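Local coordinates for CYTH domain-containing protein (Pyrococcus horikoshii, PDB 2DC4) that is of unknown function but carries a CYTH domain, a fold whose members typically act on triphosphate substrates, and forms a dimer, at residues A[115-118]-A[122-125]. Numbering follows the deposited sequence.
Sequences NRVE and DFLD
Asn115 and Phe123 face each other as a hydrogen-bonded antiparallel pair in the hairpin formed by strands 110-117 and 121-128, part of the closed antiparallel barrel expected of a CYTH domain. Both backbone polar groups of Asn115 are satisfied here: its N donates to Phe123 O at 2.7 Å, and its O accepts from Phe123 N at 2.9 Å. The same Asn115 O also receives a CA-H...O contact from Asp122.

One residue nearer the turn, Arg116 and Asp122 make the non-hydrogen-bonded pair, and their side chains bridge the strands on the other face of the sheet. The guanidinium grips the carboxylate side-on, one nitrogen to each oxygen. Arg116 NE reaches Asp122 OD1 at 3.0 Å in an almost straight bond, 175° at the hydrogen; Arg116 NH2 meets Asp122 OD2 at 3.1 Å. The two planes are turned 50° apart, so although OD1 lies in the guanidinium plane, NE approaches that oxygen from above the carboxylate plane. A bend at chi3 (76°), after a turn at chi2, carries the guanidinium across to Asp122. Phe11 adds a cation-pi contact to Arg116, placing this salt bridge beside helix 11-21.

On the Asn115 face, Val117 CG2 rests obliquely against the Phe123 ring. Away from the turn, the buried polar ends of Asn115 and Asp125 have partners beyond the hairpin: Asn115 OD1 accepts from Arg102 NE, while Asn115 ND2 and Asp125 OD2 are both hydrogen-bonded to Tyr159 OH. A water also sits between the asparagine amide and the aspartate carboxylate, taking a hydrogen bond from Asn115 ND2 at 2.6 Å and lying 2.5 Å from Asp125 OD2, a short contact.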
loop_
_atom_site.group_PDB
_atom_site.type_symbol
_atom_site.label_atom_id
_atom_site.label_comp_id
_atom_site.label_asym_id
_atom_site.label_seq_id
_atom_site.Cartn_x
_atom_site.Cartn_y
_atom_site.Cartn_z
ATOM N N ASN A 115 -6.957 9.927 22.947
ATOM C CA ASN A 115 -5.723 10.366 22.316
ATOM C C ASN A 115 -4.974 11.521 22.947
ATOM O O ASN A 115 -5.560 12.562 23.237
ATOM C CB ASN A 115 -6.009 10.757 20.872
ATOM C CG ASN A 115 -6.673 9.651 20.095
ATOM O OD1 ASN A 115 -6.115 8.568 19.948
ATOM N ND2 ASN A 115 -7.875 9.917 19.593
ATOM N N ARG A 116 -3.671 11.333 23.138
ATOM C CA ARG A 116 -2.822 12.406 23.644
ATOM C C ARG A 116 -2.051 12.774 22.380
ATOM O O ARG A 116 -1.104 12.091 21.994
ATOM C CB ARG A 116 -1.894 11.896 24.747
ATOM C CG ARG A 116 -2.649 11.206 25.867
ATOM C CD ARG A 116 -1.983 11.388 27.213
ATOM N NE ARG A 116 -2.216 12.724 27.749
ATOM C CZ ARG A 116 -1.787 13.135 28.937
ATOM N NH1 ARG A 116 -1.095 12.312 29.712
ATOM N NH2 ARG A 116 -2.072 14.360 29.359
ATOM N N VAL A 117 -2.491 13.848 21.733
ATOM C CA VAL A 117 -1.936 14.288 20.440
ATOM C C VAL A 117 -0.863 15.371 20.583
ATOM O O VAL A 117 -1.090 16.465 21.097
ATOM C CB VAL A 117 -3.065 14.839 19.568
ATOM C CG1 VAL A 117 -2.518 15.136 18.172
ATOM C CG2 VAL A 117 -4.191 13.837 19.459
ATOM N N GLU A 118 0.363 15.022 20.116
ATOM C CA GLU A 118 1.457 15.991 20.115
ATOM C C GLU A 118 1.055 17.299 19.392
ATOM O O GLU A 118 0.464 17.295 18.316
ATOM C CB GLU A 118 2.697 15.340 19.457
ATOM C CG GLU A 118 3.400 14.327 20.382
ATOM C CD GLU A 118 4.758 13.916 19.822
ATOM O OE1 GLU A 118 5.172 12.787 20.066
ATOM O OE2 GLU A 118 5.442 14.754 19.228
ATOM N N ASP A 122 -5.406 16.767 24.303
ATOM C CA ASP A 122 -6.032 15.471 24.559
ATOM C C ASP A 122 -7.464 15.420 24.046
ATOM O O ASP A 122 -8.265 16.323 24.291
ATOM C CB ASP A 122 -5.987 15.155 26.055
ATOM C CG ASP A 122 -4.569 15.148 26.601
ATOM O OD1 ASP A 122 -3.683 14.573 25.938
ATOM O OD2 ASP A 122 -4.339 15.711 27.692
ATOM N N PHE A 123 -7.786 14.346 23.332
ATOM C CA PHE A 123 -9.111 14.193 22.756
ATOM C C PHE A 123 -9.620 12.780 22.936
ATOM O O PHE A 123 -8.839 11.837 23.059
ATOM C CB PHE A 123 -9.083 14.504 21.256
ATOM C CG PHE A 123 -8.563 15.875 20.926
ATOM C CD1 PHE A 123 -7.196 16.129 20.895
ATOM C CD2 PHE A 123 -9.446 16.914 20.664
ATOM C CE1 PHE A 123 -6.720 17.406 20.605
ATOM C CE2 PHE A 123 -8.981 18.190 20.376
ATOM C CZ PHE A 123 -7.621 18.438 20.346
ATOM N N LEU A 124 -10.940 12.646 22.957
ATOM C CA LEU A 124 -11.560 11.336 23.074
ATOM C C LEU A 124 -12.459 11.173 21.870
ATOM O O LEU A 124 -13.313 12.018 21.611
ATOM C CB LEU A 124 -12.421 11.218 24.339
ATOM C CG LEU A 124 -13.317 9.964 24.351
ATOM C CD1 LEU A 124 -12.458 8.720 24.536
ATOM C CD2 LEU A 124 -14.358 10.058 25.463
ATOM N N ASP A 125 -12.252 10.104 21.110
ATOM C CA ASP A 125 -13.110 9.832 19.975
ATOM C C ASP A 125 -14.014 8.694 20.424
ATOM O O ASP A 125 -13.535 7.688 20.947
ATOM C CB ASP A 125 -12.300 9.375 18.756
ATOM C CG ASP A 125 -11.662 10.528 18.012
ATOM O OD1 ASP A 125 -12.399 11.456 17.618
ATOM O OD2 ASP A 125 -10.432 10.506 17.806
HETATM O O HOH W 1 -8.912 8.497 17.631
#